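Local coordinates for lectin 2 (Agrocybe aegerita, PDB 4TQK), which binds N-acetylglucosamine, several copies of which occupy sites around the rim of its beta-propeller, and probably recognises glycans that carry this sugar, at residues A[137-142]-A[158-163]; A[171-176]-A[188-193]; A[75-80]-A[116-121]. The protein carries 1 engineered substitution. All blocks are in the same frame, centred on the assembly; numbering follows the deposited sequence.

Interaction 1: A[137-142]-A[158-163]; sequences KGVLVS and KDFGYD. With NAG (2-acetamido-2-deoxy-beta-D-glucopyranose), chain E.
Lys-137 bends over to lie alongside Asp-163, the two side chains pointing the same way. Its CG stands beside the backbone N (chi1 -65°), and further bends along the chain bring NZ to 3.4 Å from Asp-163 OD2, a salt bridge whose direct hydrogen bond is weak. A water strengthens the link, accepting from Lys-137 NZ at 2.6 Å and donating to Asp-163 OD2 at 2.9 Å; this is the exposed margin of the contact. Gly-138 follows with a positive phi (135°), in a region of backbone space that suits glycine, and its CA comes to 3.8 Å from the CA of Gly-161, so two main chains meet where neither carries a side chain. From the same glycine, CA makes a CA-H...O contact of 3.2 Å with Asp-159 O. Val-139 opens the strand and sets CG2 against Phe-160 CB at 4.2 Å, an apolar touch at the base of the Phe-160 side chain. The opposing loop has turned Asp-159 away from this packing and toward the sugar of chain E, whose O3 donates to Asp-159 OD1 (2.5 Å) and O4 to Asp-159 OD2 (2.7 Å). The carboxylate is steadied from within its own loop, because Phe-160 N reaches Asp-159 OD1 from above the carboxylate plane; Phe-160 and Gly-161 fit a G1 beta bulge. The contact joins the start of a blade strand to the loop that supplies part of a carbohydrate site, to which Trp-167, Gly-165 and Asp-192 also contribute. Strand 139-146 runs antiparallel between strands 130-134 and 154-157, with Val-139 bonded through its backbone to Val-156 and Leu-157, while the Phe-160 ring packs against Phe-134 of strand 130-134, Trp-167, and Phe-196 and Ser-198 of strand 195-198.

Interaction 2: A[171-176]-A[188-193]; sequences RHLRFL and VGFGDK. With NAG (2-acetamido-2-deoxy-beta-D-glucopyranose), chain E.
His-172 donates from NE2 to Asp-192 OD1 at 2.8 Å and, over one face of the same ring, offset toward the rim, takes the methyl C8 of the chain E N-acetylglucosamine, 3.5 Å from His-172 CE1. The bond is nearly straight and close to the ring plane, yet it arrives well above the carboxylate plane. Arg-171 CB sits over the opposite face of the imidazole. ND1 is taken by the backbone N of Arg-168, consistent with a neutral ring that carries its proton on NE2. Asp-192 OD1 is gripped a second time by a water that bridges to Arg-171 NH1, and Asp-192 N holds the acetamide oxygen O7 at 3.1 Å. This binding apparatus stands at the open end of a beta hairpin, strands 173-177 and 186-190 of one propeller blade. Leu-173 and Phe-190 form an antiparallel hydrogen-bonded pair, as do Phe-175 and Val-188, with the non-hydrogen-bonded pair Arg-174 and Gly-189 between them. Side chains of the first two pairs share a face of the sheet: Leu-173 CB meets Phe-190 CD2 at 3.7 Å, and the Phe-175 and Phe-190 rings approach obliquely, planes 60° apart, through Phe-175 CE1 and Phe-190 CE2. Arg-174 leaves by the other face, its NH1 bonded to Phe-160 O.

Interaction 3: A[75-80]-A[116-121]; sequences VGFGNA and HLRYLA. With NAG (2-acetamido-2-deoxy-beta-D-glucopyranose), chain D; NAG (2-acetamido-2-deoxy-beta-D-glucopyranose), chain C.
Arg-118 sets its CB over one face of the Phe-77 ring, 3.9 Å from the centroid and only 13° off the ring normal: a CH-pi contact displaced toward the rim. The two side chains slide past each other in opposite directions. CD of Arg-118 reaches Phe-77 CD1 at 3.7 Å, after which a bend at chi3 (-74°) carries the guanidinium past the ring, with NH1 near Phe-77 CB, and leaves its plane steeply inclined to that of the phenyl. There NH1 finds Phe-104 O and a water that accepts from NH1 and bridges to Gly-78 O; one backbone oxygen thus meets the buried guanidinium directly and another through solvent, which would be expected to offset part of its charge.

Leu-120 divides its two branches between the residues opposite. CD1 meets Val-75 tip to tip, tightly, at 3.5 Å from Val-75 CG1, whereas CD2 rests obliquely against the ring at 3.8 Å from Phe-77 CZ. These side chains fill the interface between two neighbouring propeller blades: strands 75-77 and 117-121 run nearly antiparallel but belong to different sheets, their axes 9.3 Å apart. Val-60 and Leu-62 of strand 60-64, with Ile-131 of strand 130-134, extend the apolar layer.

Beyond the packed part the segments serve separate sugars. Asn-79 N donates to O7 of the chain D N-acetylglucosamine at 2.9 Å, while His-116 receives C8 of the chain C sugar over one ring face, His-116 CE1 lying 3.5 Å from it. Glu-136 and the backbone N of Arg-112 hold that imidazole at NE2 and ND1.

Overall arrangement
All three contacts are largely buried, but interactions 1 and 2 each have a charged, water-bridged margin, whereas every touching residue of interaction 3 is buried. Interaction 2 is built within a single sheet and rests on backbone pairing, whereas interaction 3 joins two sheets mainly through side chains, mostly apolar. Interactions 1 and 2 converge on the chain E sugar: the loop of 158-163 takes its ring hydroxyls and 188-193 its acetamide. They also touch directly, the Phe-160 ring packing near Gly-189. Interactions 2 and 3 meet at the next blade boundary, where Arg-174 O and Tyr-119 OH probably bond and Leu-176 packs on Ala-121. Interactions 1 and 3 reach the same sheet without touching.

Interaction 1: A[137-142]-A[158-163]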
loop_
_atom_site.group_PDB
_atom_site.type_symbol
_atom_site.label_atom_id
_atom_site.label_comp_id
_atom_site.label_asym_id
_atom_site.label_seq_id
_atom_site.Cartn_x
_atom_site.Cartn_y
_atom_site.Cartn_z
ATOM N N LYS A 137 -12.789 -10.131 -34.741
ATOM C CA LYS A 137 -13.908 -11.058 -34.827
ATOM C C LYS A 137 -14.744 -11.155 -33.560
ATOM O O LYS A 137 -15.604 -12.020 -33.449
ATOM C CB LYS A 137 -13.397 -12.448 -35.224
ATOM C CG LYS A 137 -12.791 -12.515 -36.607
ATOM C CD LYS A 137 -13.564 -11.583 -37.544
ATOM C CE LYS A 137 -14.194 -12.326 -38.706
ATOM N NZ LYS A 137 -13.416 -12.118 -39.953
ATOM N N GLY A 138 -14.505 -10.260 -32.613
ATOM C CA GLY A 138 -15.268 -10.262 -31.383
ATOM C C GLY A 138 -14.376 -10.084 -30.165
ATOM O O GLY A 138 -13.339 -9.411 -30.223
ATOM N N VAL A 139 -14.785 -10.690 -29.059
ATOM C CA VAL A 139 -14.056 -10.586 -27.806
ATOM C C VAL A 139 -13.080 -11.758 -27.694
ATOM O O VAL A 139 -13.498 -12.925 -27.713
ATOM C CB VAL A 139 -15.033 -10.576 -26.618
ATOM C CG1 VAL A 139 -14.289 -10.359 -25.330
ATOM C CG2 VAL A 139 -16.085 -9.489 -26.809
ATOM N N LEU A 140 -11.790 -11.436 -27.603
ATOM C CA LEU A 140 -10.730 -12.421 -27.390
ATOM C C LEU A 140 -10.341 -12.411 -25.923
ATOM O O LEU A 140 -10.097 -11.354 -25.353
ATOM C CB LEU A 140 -9.466 -12.069 -28.201
ATOM C CG LEU A 140 -9.367 -12.103 -29.725
ATOM C CD1 LEU A 140 -9.432 -13.521 -30.241
ATOM C CD2 LEU A 140 -10.451 -11.240 -30.327
ATOM N N VAL A 141 -10.259 -13.587 -25.314
ATOM C CA VAL A 141 -9.808 -13.688 -23.928
ATOM C C VAL A 141 -8.597 -14.615 -23.778
ATOM O O VAL A 141 -8.537 -15.692 -24.388
ATOM C CB VAL A 141 -10.944 -14.132 -22.973
ATOM C CG1 VAL A 141 -10.379 -14.585 -21.629
ATOM C CG2 VAL A 141 -11.928 -12.997 -22.769
ATOM N N SER A 142 -7.621 -14.163 -22.994
ATOM C CA SER A 142 -6.504 -14.993 -22.615
ATOM C C SER A 142 -6.551 -15.202 -21.105
ATOM O O SER A 142 -6.589 -14.232 -20.330
ATOM C CB SER A 142 -5.190 -14.341 -23.002
ATOM O OG SER A 142 -4.103 -15.107 -22.509
ATOM N N LYS A 158 -18.622 -13.862 -30.443
ATOM C CA LYS A 158 -18.584 -13.274 -31.782
ATOM C C LYS A 158 -19.419 -11.994 -31.908
ATOM O O LYS A 158 -20.404 -11.948 -32.654
ATOM C CB LYS A 158 -19.022 -14.302 -32.838
ATOM C CG LYS A 158 -17.984 -15.383 -33.119
ATOM C CD LYS A 158 -18.576 -16.521 -33.941
ATOM C CE LYS A 158 -17.500 -17.361 -34.617
ATOM N NZ LYS A 158 -16.686 -18.145 -33.646
ATOM N N ASP A 159 -19.003 -10.952 -31.197
ATOM C CA ASP A 159 -19.748 -9.695 -31.130
ATOM C C ASP A 159 -18.841 -8.611 -30.539
ATOM O O ASP A 159 -17.763 -8.908 -30.016
ATOM C CB ASP A 159 -21.007 -9.875 -30.261
ATOM C CG ASP A 159 -22.190 -9.028 -30.741
ATOM O OD1 ASP A 159 -21.993 -8.158 -31.604
ATOM O OD2 ASP A 159 -23.320 -9.219 -30.240
ATOM N N PHE A 160 -19.271 -7.357 -30.635
ATOM C CA PHE A 160 -18.497 -6.226 -30.103
ATOM C C PHE A 160 -17.125 -6.042 -30.766
ATOM O O PHE A 160 -16.292 -5.287 -30.262
ATOM C CB PHE A 160 -18.301 -6.366 -28.586
ATOM C CG PHE A 160 -19.582 -6.429 -27.801
ATOM C CD1 PHE A 160 -20.418 -5.327 -27.715
ATOM C CD2 PHE A 160 -19.935 -7.587 -27.124
ATOM C CE1 PHE A 160 -21.586 -5.373 -26.981
ATOM C CE2 PHE A 160 -21.123 -7.649 -26.384
ATOM C CZ PHE A 160 -21.946 -6.530 -26.308
ATOM N N GLY A 161 -16.887 -6.749 -31.868
ATOM C CA GLY A 161 -15.626 -6.674 -32.589
ATOM C C GLY A 161 -15.692 -5.827 -33.848
ATOM O O GLY A 161 -16.771 -5.566 -34.403
ATOM N N TYR A 162 -14.524 -5.382 -34.304
ATOM C CA TYR A 162 -14.437 -4.478 -35.449
ATOM C C TYR A 162 -15.141 -5.077 -36.681
ATOM O O TYR A 162 -15.714 -4.359 -37.510
ATOM C CB TYR A 162 -12.963 -4.145 -35.737
ATOM C CG TYR A 162 -12.784 -3.071 -36.774
ATOM C CD1 TYR A 162 -12.624 -1.727 -36.409
ATOM C CD2 TYR A 162 -12.800 -3.390 -38.129
ATOM C CE1 TYR A 162 -12.478 -0.732 -37.387
ATOM C CE2 TYR A 162 -12.656 -2.414 -39.101
ATOM C CZ TYR A 162 -12.497 -1.093 -38.733
ATOM O OH TYR A 162 -12.352 -0.155 -39.727
ATOM N N ASP A 163 -15.113 -6.400 -36.788
ATOM C CA ASP A 163 -15.795 -7.080 -37.872
ATOM C C ASP A 163 -16.851 -8.033 -37.319
ATOM O O ASP A 163 -17.050 -9.117 -37.844
ATOM C CB ASP A 163 -14.792 -7.820 -38.770
ATOM C CG ASP A 163 -15.385 -8.194 -40.123
ATOM O OD1 ASP A 163 -16.287 -7.466 -40.592
ATOM O OD2 ASP A 163 -14.956 -9.208 -40.717
HETATM C C1 NAG E . -25.828 -5.115 -34.474
HETATM C C2 NAG E . -24.823 -4.796 -33.380
HETATM C C3 NAG E . -24.213 -6.132 -32.986
HETATM C C4 NAG E . -25.331 -7.012 -32.437
HETATM C C5 NAG E . -26.591 -6.982 -33.310
HETATM C C6 NAG E . -27.777 -7.520 -32.520
HETATM C C7 NAG E . -23.836 -2.594 -33.370
HETATM C C8 NAG E . -22.657 -1.743 -33.756
HETATM N N2 NAG E . -23.814 -3.855 -33.795
HETATM O O1 NAG E . -26.222 -3.983 -35.208
HETATM O O3 NAG E . -23.213 -5.958 -32.010
HETATM O O4 NAG E . -24.886 -8.349 -32.281
HETATM O O5 NAG E . -26.920 -5.689 -33.797
HETATM O O6 NAG E . -28.855 -7.634 -33.416
HETATM O O7 NAG E . -24.763 -2.124 -32.704
HETATM O O HOH W 1 -12.233 -9.828 -40.047
#

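Interaction 2: A[171-176]-A[188-193]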
loop_
_atom_site.group_PDB
_atom_site.type_symbol
_atom_site.label_atom_id
_atom_site.label_comp_id
_atom_site.label_asym_id
_atom_site.label_seq_id
_atom_site.Cartn_x
_atom_site.Cartn_y
_atom_site.Cartn_z
ATOM N N ARG A 171 -17.835 5.706 -33.123
ATOM C CA ARG A 171 -19.290 5.612 -33.030
ATOM C C ARG A 171 -19.794 4.944 -31.751
ATOM O O ARG A 171 -20.931 5.159 -31.345
ATOM C CB ARG A 171 -19.841 4.811 -34.215
ATOM C CG ARG A 171 -19.456 5.334 -35.591
ATOM C CD ARG A 171 -19.920 4.362 -36.676
ATOM N NE ARG A 171 -19.038 4.366 -37.842
ATOM C CZ ARG A 171 -19.143 3.516 -38.861
ATOM N NH1 ARG A 171 -20.082 2.577 -38.856
ATOM N NH2 ARG A 171 -18.309 3.601 -39.889
ATOM N N HIS A 172 -18.966 4.104 -31.137
ATOM C CA HIS A 172 -19.470 3.163 -30.137
ATOM C C HIS A 172 -18.621 3.108 -28.873
ATOM O O HIS A 172 -17.463 3.513 -28.862
ATOM C CB HIS A 172 -19.578 1.759 -30.747
ATOM C CG HIS A 172 -20.351 1.704 -32.032
ATOM N ND1 HIS A 172 -19.858 1.106 -33.171
ATOM C CD2 HIS A 172 -21.580 2.175 -32.352
ATOM C CE1 HIS A 172 -20.751 1.212 -34.141
ATOM N NE2 HIS A 172 -21.805 1.845 -33.668
ATOM N N LEU A 173 -19.198 2.587 -27.798
ATOM C CA LEU A 173 -18.485 2.530 -26.527
ATOM C C LEU A 173 -18.496 1.111 -25.972
ATOM O O LEU A 173 -19.530 0.444 -26.012
ATOM C CB LEU A 173 -19.100 3.508 -25.529
ATOM C CG LEU A 173 -18.815 4.984 -25.834
ATOM C CD1 LEU A 173 -19.656 5.874 -24.936
ATOM C CD2 LEU A 173 -17.312 5.299 -25.675
ATOM N N ARG A 174 -17.345 0.648 -25.485
ATOM C CA ARG A 174 -17.254 -0.689 -24.882
ATOM C C ARG A 174 -16.535 -0.689 -23.536
ATOM O O ARG A 174 -15.339 -0.407 -23.459
ATOM C CB ARG A 174 -16.598 -1.675 -25.846
ATOM C CG ARG A 174 -17.527 -2.156 -26.958
ATOM C CD ARG A 174 -16.752 -2.614 -28.192
ATOM N NE ARG A 174 -16.046 -1.492 -28.821
ATOM C CZ ARG A 174 -15.229 -1.598 -29.869
ATOM N NH1 ARG A 174 -14.997 -2.779 -30.441
ATOM N NH2 ARG A 174 -14.632 -0.516 -30.347
ATOM N N PHE A 175 -17.277 -1.033 -22.484
ATOM C CA PHE A 175 -16.807 -0.917 -21.105
ATOM C C PHE A 175 -16.924 -2.251 -20.395
ATOM O O PHE A 175 -17.628 -3.148 -20.860
ATOM C CB PHE A 175 -17.672 0.094 -20.328
ATOM C CG PHE A 175 -17.671 1.477 -20.906
ATOM C CD1 PHE A 175 -18.736 2.331 -20.685
ATOM C CD2 PHE A 175 -16.606 1.930 -21.653
ATOM C CE1 PHE A 175 -18.742 3.599 -21.209
ATOM C CE2 PHE A 175 -16.606 3.197 -22.180
ATOM C CZ PHE A 175 -17.669 4.037 -21.961
ATOM N N LEU A 176 -16.261 -2.380 -19.248
ATOM C CA LEU A 176 -16.488 -3.547 -18.409
ATOM C C LEU A 176 -17.065 -3.083 -17.079
ATOM O O LEU A 176 -16.515 -2.194 -16.429
ATOM C CB LEU A 176 -15.217 -4.398 -18.219
ATOM C CG LEU A 176 -14.506 -4.921 -19.467
ATOM C CD1 LEU A 176 -13.362 -5.846 -19.076
ATOM C CD2 LEU A 176 -15.471 -5.626 -20.401
ATOM N N VAL A 188 -20.364 -4.071 -21.391
ATOM C CA VAL A 188 -21.398 -3.082 -21.635
ATOM C C VAL A 188 -20.986 -2.335 -22.893
ATOM O O VAL A 188 -19.926 -1.707 -22.928
ATOM C CB VAL A 188 -21.548 -2.092 -20.455
ATOM C CG1 VAL A 188 -22.585 -1.031 -20.762
ATOM C CG2 VAL A 188 -21.926 -2.831 -19.186
ATOM N N GLY A 189 -21.811 -2.429 -23.931
ATOM C CA GLY A 189 -21.486 -1.838 -25.217
ATOM C C GLY A 189 -22.569 -0.914 -25.731
ATOM O O GLY A 189 -23.725 -1.304 -25.841
ATOM N N PHE A 190 -22.190 0.320 -26.046
ATOM C CA PHE A 190 -23.105 1.289 -26.648
ATOM C C PHE A 190 -22.959 1.226 -28.166
ATOM O O PHE A 190 -22.008 1.773 -28.725
ATOM C CB PHE A 190 -22.778 2.704 -26.161
ATOM C CG PHE A 190 -22.943 2.906 -24.666
ATOM C CD1 PHE A 190 -23.935 3.734 -24.172
ATOM C CD2 PHE A 190 -22.086 2.283 -23.762
ATOM C CE1 PHE A 190 -24.083 3.928 -22.800
ATOM C CE2 PHE A 190 -22.219 2.475 -22.396
ATOM C CZ PHE A 190 -23.225 3.296 -21.914
ATOM N N GLY A 191 -23.886 0.544 -28.832
ATOM C CA GLY A 191 -23.793 0.337 -30.264
ATOM C C GLY A 191 -24.554 1.377 -31.064
ATOM O O GLY A 191 -24.665 2.535 -30.654
ATOM N N ASP A 192 -25.084 0.963 -32.213
ATOM C CA ASP A 192 -25.859 1.866 -33.057
ATOM C C ASP A 192 -27.166 2.292 -32.389
ATOM O O ASP A 192 -27.386 3.485 -32.103
ATOM C CB ASP A 192 -26.171 1.204 -34.403
ATOM C CG ASP A 192 -24.971 1.161 -35.330
ATOM O OD1 ASP A 192 -24.108 2.066 -35.242
ATOM O OD2 ASP A 192 -24.895 0.224 -36.158
ATOM N N LYS A 193 -28.037 1.311 -32.161
ATOM C CA LYS A 193 -29.414 1.576 -31.751
ATOM C C LYS A 193 -29.733 1.172 -30.317
ATOM O O LYS A 193 -30.800 1.507 -29.811
ATOM C CB LYS A 193 -30.401 0.889 -32.695
ATOM C CG LYS A 193 -30.197 1.222 -34.161
ATOM C CD LYS A 193 -31.373 0.733 -34.995
ATOM C CE LYS A 193 -32.542 1.713 -34.917
ATOM N NZ LYS A 193 -32.592 2.636 -36.089
HETATM C C1 NAG E . -25.828 -5.115 -34.474
HETATM C C2 NAG E . -24.823 -4.796 -33.380
HETATM C C3 NAG E . -24.213 -6.132 -32.986
HETATM C C4 NAG E . -25.331 -7.012 -32.437
HETATM C C5 NAG E . -26.591 -6.982 -33.310
HETATM C C6 NAG E . -27.777 -7.520 -32.520
HETATM C C7 NAG E . -23.836 -2.594 -33.370
HETATM C C8 NAG E . -22.657 -1.743 -33.756
HETATM N N2 NAG E . -23.814 -3.855 -33.795
HETATM O O1 NAG E . -26.222 -3.983 -35.208
HETATM O O3 NAG E . -23.213 -5.958 -32.010
HETATM O O4 NAG E . -24.886 -8.349 -32.281
HETATM O O5 NAG E . -26.920 -5.689 -33.797
HETATM O O6 NAG E . -28.855 -7.634 -33.416
HETATM O O7 NAG E . -24.763 -2.124 -32.704
HETATM O O HOH W 2 -23.159 4.946 -29.870
HETATM O O HOH W 3 -22.334 1.948 -37.410
#

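Interaction 3: A[75-80]-A[116-121]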
loop_
_atom_site.group_PDB
_atom_site.type_symbol
_atom_site.label_atom_id
_atom_site.label_comp_id
_atom_site.label_asym_id
_atom_site.label_seq_id
_atom_site.Cartn_x
_atom_site.Cartn_y
_atom_site.Cartn_z
ATOM N N VAL A 75 2.150 -3.503 -16.960
ATOM C CA VAL A 75 1.778 -4.309 -18.111
ATOM C C VAL A 75 1.646 -3.449 -19.355
ATOM O O VAL A 75 1.040 -2.378 -19.321
ATOM C CB VAL A 75 0.448 -5.015 -17.897
ATOM C CG1 VAL A 75 0.111 -5.865 -19.116
ATOM C CG2 VAL A 75 0.479 -5.859 -16.624
ATOM N N GLY A 76 2.211 -3.919 -20.457
ATOM C CA GLY A 76 2.225 -3.149 -21.686
ATOM C C GLY A 76 2.012 -4.064 -22.866
ATOM O O GLY A 76 2.584 -5.152 -22.918
ATOM N N PHE A 77 1.148 -3.641 -23.784
ATOM C CA PHE A 77 0.903 -4.349 -25.030
ATOM C C PHE A 77 1.768 -3.691 -26.097
ATOM O O PHE A 77 1.406 -2.636 -26.627
ATOM C CB PHE A 77 -0.560 -4.225 -25.456
ATOM C CG PHE A 77 -1.546 -4.851 -24.504
ATOM C CD1 PHE A 77 -2.166 -6.057 -24.819
ATOM C CD2 PHE A 77 -1.903 -4.207 -23.336
ATOM C CE1 PHE A 77 -3.090 -6.619 -23.970
ATOM C CE2 PHE A 77 -2.832 -4.762 -22.469
ATOM C CZ PHE A 77 -3.426 -5.972 -22.782
ATOM N N GLY A 78 2.894 -4.314 -26.429
ATOM C CA GLY A 78 3.845 -3.706 -27.344
ATOM C C GLY A 78 3.777 -4.240 -28.761
ATOM O O GLY A 78 2.697 -4.538 -29.268
ATOM N N ASN A 79 4.938 -4.362 -29.396
ATOM C CA ASN A 79 5.018 -4.883 -30.762
ATOM C C ASN A 79 4.796 -6.388 -30.828
ATOM O O ASN A 79 3.818 -6.834 -31.435
ATOM C CB ASN A 79 6.349 -4.501 -31.431
ATOM C CG ASN A 79 6.470 -3.005 -31.687
ATOM O OD1 ASN A 79 5.472 -2.313 -31.885
ATOM N ND2 ASN A 79 7.699 -2.503 -31.681
ATOM N N ALA A 80 5.686 -7.163 -30.198
ATOM C CA ALA A 80 5.626 -8.629 -30.286
ATOM C C ALA A 80 4.644 -9.303 -29.311
ATOM O O ALA A 80 4.427 -10.515 -29.376
ATOM C CB ALA A 80 7.010 -9.233 -30.150
ATOM N N HIS A 116 -9.201 -1.408 -32.092
ATOM C CA HIS A 116 -9.480 -2.399 -31.043
ATOM C C HIS A 116 -9.262 -1.845 -29.649
ATOM O O HIS A 116 -8.622 -0.809 -29.489
ATOM C CB HIS A 116 -8.583 -3.631 -31.200
ATOM C CG HIS A 116 -8.320 -4.020 -32.619
ATOM N ND1 HIS A 116 -7.054 -4.036 -33.159
ATOM C CD2 HIS A 116 -9.157 -4.426 -33.607
ATOM C CE1 HIS A 116 -7.120 -4.428 -34.422
ATOM N NE2 HIS A 116 -8.385 -4.670 -34.718
ATOM N N LEU A 117 -9.777 -2.555 -28.645
ATOM C CA LEU A 117 -9.588 -2.186 -27.242
ATOM C C LEU A 117 -8.884 -3.330 -26.513
ATOM O O LEU A 117 -9.197 -4.502 -26.746
ATOM C CB LEU A 117 -10.937 -1.881 -26.551
ATOM C CG LEU A 117 -11.788 -0.748 -27.135
ATOM C CD1 LEU A 117 -13.255 -0.860 -26.710
ATOM C CD2 LEU A 117 -11.224 0.628 -26.784
ATOM N N ARG A 118 -7.944 -2.995 -25.633
ATOM C CA ARG A 118 -7.272 -4.014 -24.829
ATOM C C ARG A 118 -7.286 -3.640 -23.345
ATOM O O ARG A 118 -6.813 -2.564 -22.960
ATOM C CB ARG A 118 -5.845 -4.261 -25.334
ATOM C CG ARG A 118 -5.789 -5.045 -26.633
ATOM C CD ARG A 118 -4.483 -4.820 -27.376
ATOM N NE ARG A 118 -4.434 -3.497 -27.994
ATOM C CZ ARG A 118 -3.368 -2.993 -28.600
ATOM N NH1 ARG A 118 -2.251 -3.692 -28.665
ATOM N NH2 ARG A 118 -3.417 -1.784 -29.139
ATOM N N TYR A 119 -7.847 -4.540 -22.534
ATOM C CA TYR A 119 -8.084 -4.305 -21.111
ATOM C C TYR A 119 -7.502 -5.443 -20.300
ATOM O O TYR A 119 -7.296 -6.551 -20.809
ATOM C CB TYR A 119 -9.579 -4.283 -20.805
ATOM C CG TYR A 119 -10.359 -3.117 -21.362
ATOM C CD1 TYR A 119 -9.810 -1.837 -21.420
ATOM C CD2 TYR A 119 -11.652 -3.297 -21.811
ATOM C CE1 TYR A 119 -10.545 -0.778 -21.922
ATOM C CE2 TYR A 119 -12.382 -2.256 -22.308
ATOM C CZ TYR A 119 -11.837 -1.005 -22.363
ATOM O OH TYR A 119 -12.595 0.023 -22.860
ATOM N N LEU A 120 -7.273 -5.168 -19.027
ATOM C CA LEU A 120 -6.824 -6.172 -18.082
ATOM C C LEU A 120 -7.862 -6.208 -16.956
ATOM O O LEU A 120 -8.086 -5.192 -16.289
ATOM C CB LEU A 120 -5.447 -5.785 -17.537
ATOM C CG LEU A 120 -4.309 -5.656 -18.561
ATOM C CD1 LEU A 120 -3.073 -5.030 -17.957
ATOM C CD2 LEU A 120 -3.951 -7.019 -19.142
ATOM N N ALA A 121 -8.524 -7.350 -16.771
ATOM C CA ALA A 121 -9.561 -7.464 -15.735
ATOM C C ALA A 121 -9.647 -8.851 -15.094
ATOM O O ALA A 121 -9.383 -9.868 -15.754
ATOM C CB ALA A 121 -10.922 -7.055 -16.288
HETATM C C1 NAG D . 10.955 -4.399 -27.643
HETATM C C2 NAG D . 9.864 -4.072 -26.634
HETATM C C3 NAG D . 10.517 -3.819 -25.287
HETATM C C4 NAG D . 11.397 -5.025 -24.924
HETATM C C5 NAG D . 12.342 -5.395 -26.076
HETATM C C6 NAG D . 13.172 -6.649 -25.804
HETATM C C7 NAG D . 7.950 -2.992 -27.652
HETATM C C8 NAG D . 7.277 -1.687 -27.973
HETATM N N2 NAG D . 9.145 -2.897 -27.073
HETATM O O1 NAG D . 10.386 -4.538 -28.921
HETATM O O3 NAG D . 9.512 -3.589 -24.323
HETATM O O4 NAG D . 12.120 -4.759 -23.750
HETATM O O5 NAG D . 11.583 -5.594 -27.256
HETATM O O6 NAG D . 12.441 -7.798 -26.198
HETATM O O7 NAG D . 7.409 -4.067 -27.922
HETATM C C1 NAG C . -6.718 -12.218 -35.189
HETATM C C2 NAG C . -6.508 -11.589 -33.813
HETATM C C3 NAG C . -5.361 -12.298 -33.106
HETATM C C4 NAG C . -5.657 -13.791 -33.073
HETATM C C5 NAG C . -5.990 -14.328 -34.463
HETATM C C6 NAG C . -6.388 -15.807 -34.444
HETATM C C7 NAG C . -7.218 -9.275 -33.607
HETATM C C8 NAG C . -6.827 -7.825 -33.676
HETATM N N2 NAG C . -6.276 -10.162 -33.915
HETATM O O1 NAG C . -7.810 -11.600 -35.815
HETATM O O3 NAG C . -5.228 -11.809 -31.792
HETATM O O4 NAG C . -4.532 -14.464 -32.566
HETATM O O5 NAG C . -7.045 -13.576 -35.019
HETATM O O6 NAG C . -7.539 -15.960 -33.650
HETATM O O7 NAG C . -8.363 -9.594 -33.280
HETATM O O HOH W 4 0.164 -2.900 -29.719
#